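Long-range contacts in CalG4 (Micromonospora echinospora, PDB 3IA7), which has the two-domain GT-B fold, with two Rossmann-like halves that are each built on a parallel beta-sheet: residues R34-T39 / E53-K58; K58-T63 / V84-A89; Q78-Y83 / A156-V161; Y108-F113 / A127-G132; G133-E138 / T189-P194. One frame throughout, in Å; residues are numbered along the deposited sequence.

Contact 1: residues R34-T39 / E53-K58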
# COMPACT_ATOMS: atom_id res chain seq x y z
N ARG A 34 -16.57 6.13 13.25
CA ARG A 34 -15.78 5.81 14.44
C ARG A 34 -15.52 4.31 14.43
O ARG A 34 -16.48 3.49 14.48
CB ARG A 34 -16.58 6.17 15.69
CG ARG A 34 -15.82 5.79 16.97
CD ARG A 34 -16.63 6.08 18.21
NE ARG A 34 -15.93 5.52 19.37
CZ ARG A 34 -16.47 5.41 20.58
NH1 ARG A 34 -17.74 5.76 20.78
NH2 ARG A 34 -15.74 4.93 21.58
N ILE A 35 -14.25 3.93 14.31
CA ILE A 35 -13.87 2.53 14.25
C ILE A 35 -13.17 2.09 15.52
O ILE A 35 -12.20 2.73 15.99
CB ILE A 35 -12.93 2.21 13.04
CG1 ILE A 35 -13.37 2.95 11.75
CG2 ILE A 35 -12.74 0.64 12.89
CD1 ILE A 35 -14.82 2.49 11.25
N THR A 36 -13.69 1.02 16.13
CA THR A 36 -13.05 0.41 17.27
C THR A 36 -12.62 -0.97 16.78
O THR A 36 -13.34 -1.60 16.00
CB THR A 36 -14.04 0.29 18.43
OG1 THR A 36 -14.47 1.62 18.84
CG2 THR A 36 -13.40 -0.42 19.64
N TYR A 37 -11.48 -1.45 17.24
CA TYR A 37 -10.90 -2.62 16.63
C TYR A 37 -10.27 -3.48 17.75
O TYR A 37 -9.38 -3.00 18.49
CB TYR A 37 -9.85 -2.20 15.57
CG TYR A 37 -9.42 -3.32 14.60
CD1 TYR A 37 -9.65 -3.20 13.24
CD2 TYR A 37 -8.70 -4.43 15.04
CE1 TYR A 37 -9.25 -4.18 12.34
CE2 TYR A 37 -8.30 -5.45 14.15
CZ TYR A 37 -8.60 -5.31 12.79
OH TYR A 37 -8.17 -6.26 11.88
N VAL A 38 -10.76 -4.73 17.86
CA VAL A 38 -10.22 -5.67 18.85
C VAL A 38 -9.00 -6.41 18.31
O VAL A 38 -9.06 -7.15 17.28
CB VAL A 38 -11.32 -6.68 19.34
CG1 VAL A 38 -10.78 -7.64 20.46
CG2 VAL A 38 -12.63 -5.93 19.80
N THR A 39 -7.88 -6.24 19.02
CA THR A 39 -6.64 -6.87 18.62
C THR A 39 -5.68 -7.03 19.81
O THR A 39 -6.06 -6.77 20.94
CB THR A 39 -5.96 -6.13 17.43
OG1 THR A 39 -4.93 -6.99 16.88
CG2 THR A 39 -5.39 -4.71 17.90
N GLU A 53 -9.53 3.04 16.91
CA GLU A 53 -9.26 2.93 18.35
C GLU A 53 -9.14 1.46 18.67
O GLU A 53 -9.91 0.68 18.13
CB GLU A 53 -10.48 3.44 19.15
CG GLU A 53 -10.76 4.91 19.08
CD GLU A 53 -12.02 5.26 19.87
OE1 GLU A 53 -12.91 5.93 19.30
OE2 GLU A 53 -12.13 4.80 21.03
N VAL A 54 -8.28 1.09 19.62
CA VAL A 54 -8.00 -0.34 19.89
C VAL A 54 -8.63 -0.78 21.24
O VAL A 54 -8.56 -0.04 22.23
CB VAL A 54 -6.48 -0.61 19.85
CG1 VAL A 54 -6.06 -1.98 20.51
CG2 VAL A 54 -5.98 -0.57 18.39
N VAL A 55 -9.22 -1.96 21.22
CA VAL A 55 -9.62 -2.69 22.41
C VAL A 55 -8.69 -3.91 22.44
O VAL A 55 -8.71 -4.76 21.52
CB VAL A 55 -11.09 -3.18 22.31
CG1 VAL A 55 -11.38 -4.27 23.43
CG2 VAL A 55 -12.05 -1.97 22.43
N LEU A 56 -7.84 -3.99 23.47
CA LEU A 56 -6.89 -5.13 23.55
C LEU A 56 -7.53 -6.40 24.11
O LEU A 56 -8.39 -6.33 25.02
CB LEU A 56 -5.70 -4.79 24.47
CG LEU A 56 -4.85 -3.61 24.01
CD1 LEU A 56 -3.82 -3.30 25.12
CD2 LEU A 56 -4.17 -3.96 22.71
N TYR A 57 -7.10 -7.54 23.56
CA TYR A 57 -7.41 -8.82 24.16
C TYR A 57 -6.08 -9.59 24.30
O TYR A 57 -5.07 -9.26 23.65
CB TYR A 57 -8.49 -9.58 23.32
CG TYR A 57 -7.96 -10.41 22.14
CD1 TYR A 57 -7.70 -11.79 22.29
CD2 TYR A 57 -7.68 -9.81 20.90
CE1 TYR A 57 -7.22 -12.55 21.21
CE2 TYR A 57 -7.22 -10.59 19.83
CZ TYR A 57 -7.01 -11.95 19.99
OH TYR A 57 -6.49 -12.72 18.94
N LYS A 58 -6.12 -10.60 25.17
CA LYS A 58 -5.02 -11.48 25.42
C LYS A 58 -5.23 -12.77 24.64
O LYS A 58 -6.21 -13.49 24.85
CB LYS A 58 -4.95 -11.79 26.91
CG LYS A 58 -4.00 -12.95 27.24
CD LYS A 58 -2.57 -12.48 27.26
CE LYS A 58 -1.65 -13.57 27.87
NZ LYS A 58 -0.23 -13.13 27.64
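E53 N bonds to I35 O at 2.8 Å, the first of five backbone hydrogen bonds that set residues 34-39 and 53-58 side by side. Y37 uses both its backbone groups, N to E53 O and O from V55 N. T39 repeats this further on: its N bonds to V55 O, and its O takes Y57 N at 2.9 Å, just past the end of strand 53-56. CA-H groups add to the seam, V38 CA lying 3.2 Å from V55 O. This parallel pairing closes a beta-alpha-beta unit with helix 41-49 as the crossover, and strand 53-56 is the outermost strand on this side of the sheet in the N-terminal Rossmann-like domain. Apolar contacts divide between two faces. Towards helix 75-98, T36 CG2 presses on V55 CG2 at 3.5 Å, tight for two methyls, and V38 CG2 rests 4.0 Å from V55 CB. V38 CG1 lies 3.8 Å from Y57 CD2, the two side chains crossing at about a right angle. Towards helix 41-49, T39 CG2 touches V54 CG1 at 3.8 Å. Charges pair at the start of the strands: R34, with CG anti to the backbone N (chi1 177°) and an extended chain, brings NE to within 3.0 Å of E53 OE1 in a salt bridge, guanidinium and carboxylate planes 12° apart. T36 OG1 turns instead to H6 NE2.

Contact 2: residues K58-T63 / V84-A89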
# COMPACT_ATOMS: atom_id res chain seq x y z
N LYS A 58 -6.12 -10.60 25.17
CA LYS A 58 -5.02 -11.48 25.42
C LYS A 58 -5.23 -12.77 24.64
O LYS A 58 -6.21 -13.49 24.85
CB LYS A 58 -4.95 -11.79 26.91
CG LYS A 58 -4.00 -12.95 27.24
CD LYS A 58 -2.57 -12.48 27.26
CE LYS A 58 -1.65 -13.57 27.87
NZ LYS A 58 -0.23 -13.13 27.64
N SER A 59 -4.32 -13.03 23.73
CA SER A 59 -4.41 -14.22 22.89
C SER A 59 -3.99 -15.47 23.58
O SER A 59 -2.93 -15.52 24.24
CB SER A 59 -3.56 -14.05 21.62
OG SER A 59 -3.72 -15.13 20.73
N GLU A 60 -4.81 -16.50 23.38
CA GLU A 60 -4.45 -17.89 23.75
C GLU A 60 -3.13 -18.35 23.14
O GLU A 60 -2.45 -19.21 23.69
CB GLU A 60 -5.57 -18.85 23.37
CG GLU A 60 -6.86 -18.57 24.11
CD GLU A 60 -6.82 -19.00 25.59
OE1 GLU A 60 -6.44 -20.14 25.89
OE2 GLU A 60 -7.16 -18.16 26.45
N PHE A 61 -2.75 -17.73 22.04
CA PHE A 61 -1.58 -18.14 21.28
C PHE A 61 -0.25 -17.61 21.84
O PHE A 61 0.84 -17.94 21.32
CB PHE A 61 -1.79 -17.80 19.80
CG PHE A 61 -2.93 -18.57 19.17
CD1 PHE A 61 -2.85 -19.96 19.00
CD2 PHE A 61 -4.10 -17.93 18.79
CE1 PHE A 61 -3.89 -20.67 18.45
CE2 PHE A 61 -5.15 -18.64 18.25
CZ PHE A 61 -5.05 -20.00 18.07
N ASP A 62 -0.33 -16.81 22.90
CA ASP A 62 0.85 -16.39 23.62
C ASP A 62 1.49 -17.60 24.30
O ASP A 62 2.71 -17.73 24.30
CB ASP A 62 0.48 -15.31 24.64
CG ASP A 62 0.28 -13.95 23.97
OD1 ASP A 62 0.23 -13.92 22.73
OD2 ASP A 62 0.18 -12.94 24.69
N THR A 63 0.65 -18.47 24.85
CA THR A 63 1.10 -19.60 25.66
C THR A 63 0.78 -20.95 25.01
O THR A 63 1.29 -21.99 25.43
CB THR A 63 0.48 -19.53 27.08
OG1 THR A 63 -0.95 -19.49 26.97
CG2 THR A 63 0.97 -18.29 27.81
N VAL A 84 -11.84 -22.17 20.11
CA VAL A 84 -12.99 -21.71 20.90
C VAL A 84 -12.58 -20.71 21.99
O VAL A 84 -13.21 -19.64 22.11
CB VAL A 84 -13.86 -22.88 21.45
CG1 VAL A 84 -14.99 -22.33 22.32
CG2 VAL A 84 -14.46 -23.70 20.27
N ARG A 85 -11.53 -21.02 22.75
CA ARG A 85 -11.03 -20.10 23.78
C ARG A 85 -10.63 -18.75 23.20
O ARG A 85 -10.90 -17.72 23.81
CB ARG A 85 -9.87 -20.68 24.58
CG ARG A 85 -10.24 -21.86 25.50
CD ARG A 85 -9.13 -22.15 26.50
NE ARG A 85 -7.86 -22.49 25.87
CZ ARG A 85 -7.50 -23.72 25.51
NH1 ARG A 85 -8.31 -24.75 25.71
NH2 ARG A 85 -6.31 -23.92 24.94
N GLU A 86 -9.99 -18.76 22.03
CA GLU A 86 -9.58 -17.51 21.37
C GLU A 86 -10.80 -16.68 20.96
O GLU A 86 -10.80 -15.44 21.15
CB GLU A 86 -8.73 -17.83 20.11
CG GLU A 86 -8.06 -16.56 19.49
CD GLU A 86 -6.86 -16.06 20.28
OE1 GLU A 86 -6.71 -16.39 21.48
OE2 GLU A 86 -6.05 -15.30 19.70
N ASN A 87 -11.82 -17.34 20.38
CA ASN A 87 -13.10 -16.65 20.12
C ASN A 87 -13.65 -16.02 21.42
O ASN A 87 -14.08 -14.87 21.42
CB ASN A 87 -14.12 -17.63 19.55
CG ASN A 87 -14.03 -17.70 18.03
OD1 ASN A 87 -14.75 -16.98 17.36
ND2 ASN A 87 -13.08 -18.49 17.49
N VAL A 88 -13.66 -16.81 22.50
CA VAL A 88 -14.16 -16.32 23.81
C VAL A 88 -13.32 -15.13 24.37
O VAL A 88 -13.86 -14.17 24.96
CB VAL A 88 -14.26 -17.47 24.85
CG1 VAL A 88 -14.57 -16.94 26.26
CG2 VAL A 88 -15.37 -18.47 24.44
N ALA A 89 -12.01 -15.19 24.19
CA ALA A 89 -11.12 -14.09 24.61
C ALA A 89 -11.53 -12.76 23.96
O ALA A 89 -11.62 -11.74 24.64
CB ALA A 89 -9.65 -14.45 24.29
O HOH W 1 -4.17 -21.54 25.48
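S59 and E60, in the loop that follows strand 53-56, make a polar, charge-assisted contact with E86 and R85 on helix 75-98. The E86 carboxylate holds the loop with both oxygens: OE2 accepts from S59 OG at 2.6 Å, and OE1 takes E60 N at 2.7 Å on its syn lone pair. With CG anti to the backbone N (chi1 -170°) and the chain bent at chi2, the carboxylate turns to the loop. Y57 OH also bonds to OE2, so three hydrogen bonds hold this buried group and would probably stabilise its negative charge. F61 brings the edge of its ring to the same oxygen, CD2 lying 3.4 Å from E86 OE2. Nearer the solvent, E60 and R85 cross at about a right angle in a salt bridge, R85 NE to E60 OE1 at 2.7 Å. The acceptor lies in the guanidinium plane, but the donor stands 50° out of the carboxylate plane. A water donates to E60 OE1 and accepts from R85 NH2, bridging the pair. A89 CB packs on K58 O at 3.6 Å. While S59 OG donates to E86, it accepts from F61 N at 3.1 Å, which makes the loop's bend an ST turn.

Contact 3: residues Q78-Y83 / A156-V161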
# COMPACT_ATOMS: atom_id res chain seq x y z
N GLN A 78 -7.50 -30.51 21.14
CA GLN A 78 -6.85 -29.37 21.78
C GLN A 78 -6.79 -28.16 20.87
O GLN A 78 -7.01 -27.03 21.32
CB GLN A 78 -5.45 -29.73 22.29
CG GLN A 78 -5.48 -30.72 23.47
CD GLN A 78 -6.48 -30.30 24.54
OE1 GLN A 78 -6.60 -29.11 24.88
NE2 GLN A 78 -7.23 -31.28 25.06
N LEU A 79 -6.50 -28.40 19.59
CA LEU A 79 -6.53 -27.35 18.60
C LEU A 79 -7.90 -26.71 18.47
O LEU A 79 -7.98 -25.48 18.41
CB LEU A 79 -6.09 -27.86 17.22
CG LEU A 79 -4.65 -28.33 17.08
CD1 LEU A 79 -4.47 -28.78 15.62
CD2 LEU A 79 -3.69 -27.20 17.45
N HIS A 80 -8.95 -27.53 18.35
CA HIS A 80 -10.30 -26.98 18.34
C HIS A 80 -10.64 -26.20 19.62
O HIS A 80 -11.35 -25.20 19.56
CB HIS A 80 -11.36 -28.05 18.15
CG HIS A 80 -11.22 -28.82 16.87
ND1 HIS A 80 -10.85 -28.22 15.68
CD2 HIS A 80 -11.48 -30.12 16.57
CE1 HIS A 80 -10.85 -29.12 14.71
NE2 HIS A 80 -11.21 -30.29 15.23
N LEU A 81 -10.21 -26.71 20.76
CA LEU A 81 -10.54 -26.03 22.03
C LEU A 81 -9.85 -24.68 22.15
O LEU A 81 -10.45 -23.71 22.67
CB LEU A 81 -10.27 -26.90 23.28
CG LEU A 81 -11.20 -28.14 23.38
CD1 LEU A 81 -10.73 -29.04 24.52
CD2 LEU A 81 -12.66 -27.76 23.56
N VAL A 82 -8.61 -24.58 21.64
CA VAL A 82 -7.91 -23.29 21.70
C VAL A 82 -8.59 -22.30 20.76
O VAL A 82 -8.61 -21.12 21.05
CB VAL A 82 -6.34 -23.36 21.44
CG1 VAL A 82 -6.00 -23.73 20.02
CG2 VAL A 82 -5.71 -22.01 21.75
N TYR A 83 -9.14 -22.79 19.66
CA TYR A 83 -9.89 -21.95 18.69
C TYR A 83 -11.10 -21.32 19.41
O TYR A 83 -11.37 -20.10 19.29
CB TYR A 83 -10.35 -22.83 17.51
CG TYR A 83 -11.25 -22.11 16.52
CD1 TYR A 83 -10.70 -21.23 15.57
CD2 TYR A 83 -12.65 -22.28 16.55
CE1 TYR A 83 -11.54 -20.56 14.65
CE2 TYR A 83 -13.48 -21.62 15.64
CZ TYR A 83 -12.91 -20.76 14.71
OH TYR A 83 -13.70 -20.09 13.80
N ALA A 156 -17.79 -29.71 15.47
CA ALA A 156 -19.12 -29.78 16.10
C ALA A 156 -19.48 -31.21 16.43
O ALA A 156 -20.33 -31.46 17.28
CB ALA A 156 -20.17 -29.18 15.18
N ASP A 157 -18.80 -32.16 15.76
CA ASP A 157 -18.99 -33.59 15.99
C ASP A 157 -18.01 -34.20 16.99
O ASP A 157 -18.01 -35.42 17.23
CB ASP A 157 -18.92 -34.33 14.67
CG ASP A 157 -20.15 -34.10 13.79
OD1 ASP A 157 -21.24 -33.92 14.39
OD2 ASP A 157 -20.04 -34.09 12.54
N VAL A 158 -17.18 -33.35 17.59
CA VAL A 158 -16.29 -33.76 18.68
C VAL A 158 -16.93 -33.38 20.02
O VAL A 158 -17.19 -32.20 20.29
CB VAL A 158 -14.86 -33.12 18.54
CG1 VAL A 158 -13.93 -33.57 19.68
CG2 VAL A 158 -14.24 -33.37 17.15
N GLU A 159 -17.17 -34.39 20.87
CA GLU A 159 -17.85 -34.24 22.14
C GLU A 159 -17.36 -33.08 23.04
O GLU A 159 -18.19 -32.30 23.54
CB GLU A 159 -17.84 -35.56 22.93
CG GLU A 159 -18.30 -35.42 24.36
CD GLU A 159 -19.69 -34.85 24.47
OE1 GLU A 159 -20.52 -35.12 23.57
OE2 GLU A 159 -19.96 -34.14 25.46
N ALA A 160 -16.04 -32.99 23.27
CA ALA A 160 -15.43 -31.95 24.12
C ALA A 160 -15.72 -30.51 23.60
O ALA A 160 -15.87 -29.56 24.40
CB ALA A 160 -13.90 -32.17 24.21
N VAL A 161 -15.76 -30.37 22.28
CA VAL A 161 -15.99 -29.08 21.61
C VAL A 161 -17.49 -28.77 21.58
O VAL A 161 -17.91 -27.67 21.91
CB VAL A 161 -15.44 -29.09 20.18
CG1 VAL A 161 -15.65 -27.73 19.48
CG2 VAL A 161 -13.94 -29.45 20.19
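H80 meets V161 already at its CB, which lies 3.6 Å from V161 CG2. Beyond CB, CG stands anti to the carbonyl carbon (chi1 -60°), and ring atom CD2 of H80 comes to 4.3 Å from V158 CG2, a looser touch. V158 sits at the N-cap position of helix 159-170, and V161 belongs to the first turn of that helix, so the early part of helix 75-98 packs against the other's start. One residue on, L81 reaches the same methyl, so that V161 CG2 is shared between H80 and L81: L81 CD2 is 4.0 Å from V161 CG2 and 3.8 Å from the backbone O of A160. T77, a turn earlier in helix 75-98, is touched by V158 and A160. No hydrogen bond crosses between the segments, and the contact is small (197 Å² in all), so the two helices are held here by van der Waals fit, mainly of aliphatic groups, rather than by directional bonds.

Contact 4: residues Y108-F113 / A127-G132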
# COMPACT_ATOMS: atom_id res chain seq x y z
N TYR A 108 -16.73 -8.75 11.69
CA TYR A 108 -15.81 -9.77 12.24
C TYR A 108 -15.12 -10.56 11.14
O TYR A 108 -15.72 -10.92 10.09
CB TYR A 108 -16.57 -10.74 13.16
CG TYR A 108 -17.71 -11.51 12.45
CD1 TYR A 108 -17.46 -12.79 11.89
CD2 TYR A 108 -19.01 -11.01 12.39
CE1 TYR A 108 -18.47 -13.50 11.23
CE2 TYR A 108 -20.08 -11.77 11.72
CZ TYR A 108 -19.75 -13.02 11.15
OH TYR A 108 -20.71 -13.80 10.52
N ASP A 109 -13.86 -10.89 11.39
CA ASP A 109 -13.17 -11.82 10.50
C ASP A 109 -13.71 -13.21 10.72
O ASP A 109 -14.21 -13.55 11.79
CB ASP A 109 -11.65 -11.80 10.78
CG ASP A 109 -10.88 -12.83 9.93
OD1 ASP A 109 -10.66 -12.51 8.75
OD2 ASP A 109 -10.52 -13.93 10.46
N VAL A 110 -13.63 -14.04 9.68
CA VAL A 110 -14.15 -15.42 9.76
C VAL A 110 -13.53 -16.29 10.87
O VAL A 110 -14.23 -17.11 11.47
CB VAL A 110 -14.08 -16.12 8.38
CG1 VAL A 110 -12.63 -16.31 7.96
CG2 VAL A 110 -14.86 -17.49 8.41
N PHE A 111 -12.26 -16.09 11.20
CA PHE A 111 -11.67 -16.91 12.28
C PHE A 111 -12.43 -16.68 13.64
O PHE A 111 -12.91 -17.65 14.26
CB PHE A 111 -10.18 -16.64 12.39
CG PHE A 111 -9.48 -17.41 13.53
CD1 PHE A 111 -8.55 -18.40 13.23
CD2 PHE A 111 -9.75 -17.11 14.86
CE1 PHE A 111 -7.91 -19.12 14.30
CE2 PHE A 111 -9.13 -17.83 15.92
CZ PHE A 111 -8.20 -18.81 15.62
N PRO A 112 -12.56 -15.43 14.10
CA PRO A 112 -13.47 -15.21 15.24
C PRO A 112 -14.97 -15.08 14.92
O PRO A 112 -15.65 -14.21 15.49
CB PRO A 112 -12.93 -13.87 15.83
CG PRO A 112 -12.53 -13.09 14.56
CD PRO A 112 -11.85 -14.19 13.72
N PHE A 113 -15.53 -15.98 14.09
CA PHE A 113 -16.91 -15.76 13.70
C PHE A 113 -17.85 -16.03 14.88
O PHE A 113 -18.91 -15.45 14.92
CB PHE A 113 -17.34 -16.60 12.51
CG PHE A 113 -17.61 -18.05 12.84
CD1 PHE A 113 -18.93 -18.48 13.04
CD2 PHE A 113 -16.59 -18.99 12.90
CE1 PHE A 113 -19.27 -19.84 13.36
CE2 PHE A 113 -16.91 -20.38 13.18
CZ PHE A 113 -18.26 -20.78 13.39
N ALA A 127 -24.39 -7.55 11.54
CA ALA A 127 -23.00 -7.93 11.46
C ALA A 127 -22.59 -8.16 10.02
O ALA A 127 -23.44 -8.47 9.18
CB ALA A 127 -22.70 -9.22 12.33
N VAL A 128 -21.30 -7.95 9.75
CA VAL A 128 -20.70 -8.20 8.46
C VAL A 128 -19.55 -9.13 8.68
O VAL A 128 -18.72 -8.88 9.57
CB VAL A 128 -20.08 -6.89 7.87
CG1 VAL A 128 -19.20 -7.19 6.60
CG2 VAL A 128 -21.12 -5.84 7.62
N ARG A 129 -19.44 -10.18 7.86
CA ARG A 129 -18.33 -11.09 7.92
C ARG A 129 -17.21 -10.65 6.93
O ARG A 129 -17.49 -10.29 5.76
CB ARG A 129 -18.79 -12.51 7.57
CG ARG A 129 -17.60 -13.52 7.56
CD ARG A 129 -18.12 -14.99 7.36
NE ARG A 129 -19.07 -15.36 8.44
CZ ARG A 129 -19.35 -16.60 8.83
NH1 ARG A 129 -18.76 -17.63 8.21
NH2 ARG A 129 -20.18 -16.81 9.86
N LEU A 130 -15.97 -10.81 7.36
CA LEU A 130 -14.82 -10.65 6.46
C LEU A 130 -14.05 -11.92 6.29
O LEU A 130 -13.84 -12.67 7.26
CB LEU A 130 -13.83 -9.63 7.05
CG LEU A 130 -14.27 -8.22 7.45
CD1 LEU A 130 -12.98 -7.39 8.02
CD2 LEU A 130 -15.05 -7.42 6.32
N THR A 131 -13.53 -12.13 5.09
CA THR A 131 -12.55 -13.23 4.94
C THR A 131 -11.50 -12.92 3.89
O THR A 131 -11.81 -12.42 2.82
CB THR A 131 -13.22 -14.65 4.68
OG1 THR A 131 -12.19 -15.64 4.55
CG2 THR A 131 -14.13 -14.66 3.44
N GLY A 132 -10.26 -13.27 4.23
CA GLY A 132 -9.12 -13.24 3.32
C GLY A 132 -8.97 -14.58 2.61
O GLY A 132 -8.04 -14.73 1.84
O HOH W 2 -9.61 -14.11 6.89
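The Y108 ring carries R129 CA over the centre of one face, 4.0 Å above the plane, as a CH-pi contact. On the opposite face lies F113 O, offset toward the rim. At the ring's edge sits A127 CB, 3.7 Å from Y108 CE2. The R129 guanidinium, turned 69° from that ring, has F113 CB 3.9 Å above one face. With its edge it grips the phenol: NE and NH2 each donate to Y108 OH at 3.1 Å, and the oxygen lies in the guanidinium plane. The chain's bend at chi3 (-59°) brings NE round to it. Backbone bonds run from Y108 N to V128 O, from L130 N to Y108 O (2.7 Å) and from V110 N to L130 O, the parallel pairing of a beta-alpha-beta unit whose helix is 113-123. At the strand's end, D109 OD2 accepts from F111 N in an Asx turn, and also bonds to H17. Y108 OH has a further partner in E186 OE1, so the hydroxyl links a cationic and an acidic side chain and is probably polarised by both.

Contact 5: residues G133-E138 / T189-P194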
# COMPACT_ATOMS: atom_id res chain seq x y z
N GLY A 133 -9.84 -15.56 2.89
CA GLY A 133 -9.74 -16.94 2.25
C GLY A 133 -11.04 -17.20 1.49
O GLY A 133 -11.84 -16.28 1.35
N PHE A 134 -11.26 -18.43 1.02
CA PHE A 134 -12.45 -18.75 0.25
C PHE A 134 -13.69 -18.59 1.11
O PHE A 134 -13.70 -18.97 2.30
CB PHE A 134 -12.37 -20.20 -0.28
CG PHE A 134 -11.18 -20.44 -1.17
CD1 PHE A 134 -10.81 -19.47 -2.12
CD2 PHE A 134 -10.43 -21.59 -1.07
CE1 PHE A 134 -9.71 -19.65 -2.97
CE2 PHE A 134 -9.31 -21.80 -1.95
CZ PHE A 134 -8.96 -20.81 -2.89
N ALA A 135 -14.70 -18.00 0.50
CA ALA A 135 -16.05 -18.03 1.05
C ALA A 135 -16.69 -19.46 1.13
O ALA A 135 -16.30 -20.36 0.37
CB ALA A 135 -16.93 -17.10 0.22
N ALA A 136 -17.65 -19.62 2.04
CA ALA A 136 -18.32 -20.90 2.25
C ALA A 136 -19.79 -20.69 2.08
O ALA A 136 -20.37 -19.66 2.47
CB ALA A 136 -18.01 -21.50 3.64
N ASN A 137 -20.41 -21.67 1.45
CA ASN A 137 -21.87 -21.74 1.42
C ASN A 137 -22.27 -23.21 1.34
O ASN A 137 -21.44 -24.11 1.51
CB ASN A 137 -22.45 -20.90 0.25
CG ASN A 137 -22.08 -21.45 -1.15
OD1 ASN A 137 -21.50 -22.53 -1.27
ND2 ASN A 137 -22.44 -20.70 -2.21
N GLU A 138 -23.52 -23.49 0.98
CA GLU A 138 -23.95 -24.91 0.95
C GLU A 138 -23.24 -25.75 -0.11
O GLU A 138 -23.28 -26.99 -0.06
CB GLU A 138 -25.46 -25.00 0.83
CG GLU A 138 -25.98 -24.64 -0.55
CD GLU A 138 -26.27 -23.14 -0.75
OE1 GLU A 138 -25.70 -22.25 -0.03
OE2 GLU A 138 -27.10 -22.86 -1.67
N THR A 189 -21.00 -10.63 3.46
CA THR A 189 -19.67 -11.18 3.59
C THR A 189 -18.78 -10.49 2.55
O THR A 189 -19.10 -10.53 1.35
CB THR A 189 -19.66 -12.72 3.36
OG1 THR A 189 -20.52 -13.37 4.35
CG2 THR A 189 -18.21 -13.26 3.57
N ILE A 190 -17.70 -9.87 3.02
CA ILE A 190 -16.72 -9.22 2.20
C ILE A 190 -15.55 -10.19 2.08
O ILE A 190 -14.91 -10.58 3.08
CB ILE A 190 -16.22 -7.84 2.80
CG1 ILE A 190 -17.41 -6.93 3.23
CG2 ILE A 190 -15.16 -7.14 1.82
CD1 ILE A 190 -18.20 -6.35 2.13
N VAL A 191 -15.30 -10.61 0.85
CA VAL A 191 -14.28 -11.59 0.58
C VAL A 191 -13.15 -10.90 -0.15
O VAL A 191 -13.38 -10.31 -1.24
CB VAL A 191 -14.87 -12.71 -0.33
CG1 VAL A 191 -13.79 -13.73 -0.63
CG2 VAL A 191 -16.07 -13.40 0.33
N PHE A 192 -11.93 -10.96 0.38
CA PHE A 192 -10.80 -10.18 -0.19
C PHE A 192 -10.09 -10.92 -1.31
O PHE A 192 -8.84 -11.05 -1.34
CB PHE A 192 -9.84 -9.78 0.95
CG PHE A 192 -10.50 -8.85 1.96
CD1 PHE A 192 -10.97 -7.60 1.57
CD2 PHE A 192 -10.62 -9.24 3.30
CE1 PHE A 192 -11.60 -6.73 2.49
CE2 PHE A 192 -11.23 -8.36 4.24
CZ PHE A 192 -11.75 -7.13 3.82
N LEU A 193 -10.90 -11.48 -2.22
CA LEU A 193 -10.41 -12.27 -3.35
C LEU A 193 -11.17 -11.82 -4.58
O LEU A 193 -12.28 -11.32 -4.44
CB LEU A 193 -10.74 -13.78 -3.23
CG LEU A 193 -10.33 -14.49 -1.92
CD1 LEU A 193 -10.74 -15.92 -2.03
CD2 LEU A 193 -8.88 -14.49 -1.66
N PRO A 194 -10.56 -11.98 -5.75
CA PRO A 194 -11.37 -11.78 -6.96
C PRO A 194 -12.30 -12.95 -7.11
O PRO A 194 -11.96 -14.10 -6.78
CB PRO A 194 -10.32 -11.68 -8.07
CG PRO A 194 -9.18 -12.55 -7.62
CD PRO A 194 -9.16 -12.31 -6.06
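G133 brings its carbonyl toward residues 189-194: its O lies 3.8 Å from V191 CG1 and 3.6 Å from L193 CD1, contacts with carbon and not hydrogen bonds. Its N is held instead by T131 OG1, which ties this loop back to the end of strand 127-131. F134 comes next. Its CB points away from residues 189-194, but the ring lies nearer: CD1 touches L193 CD1 at 3.6 Å, the two side chains crossing at about a right angle. Y140 and P199 also touch F134. A135 points its CB at the strand and meets V191 CG2 at 3.8 Å. The two methyls of V191 are thus divided, CG1, anti to the backbone N, near G133 O and CG2 against A135. A135 N bonds to Q198 OE1, while F204 and F208 touch its side chain. L193 reaches G133 and F134 from beyond an inverse gamma turn centred on F192, where the chain leaves strand 189-191 at the C-terminal ends of the sheet's strands. Loops at this end of the strands face the cleft between the domains in GT-B proteins. With no hydrogen bond between the segments, the loop rests on the strand's end through methyls, one ring and one carbonyl, while its backbone N-H groups at G133 and A135 are bonded elsewhere.

In the fold
Contacts 1, 4 and 5 all reach the seven-stranded parallel sheet of the N-terminal half: contact 1 pairs the edge strand 53-56 with 34-39, contact 4 pairs 105-109 with 127-131, and contact 5 uses 189-191, the next strand over, with centres of 4 and 5 only 10 Å apart. Contacts 2 and 3 both use helix 75-98, their centres 14 Å apart, and cross along the chain. Contact 2 shares K58 with contact 1 and touches it through Y57 and E86. Both segments of contact 4 fall between those of contact 3 in sequence, and Y83 OH probably hydrogen-bonds to F111 O across the two. Helix 75-98 thus links the sheet to helix 159-170 in one Rossmann-like domain.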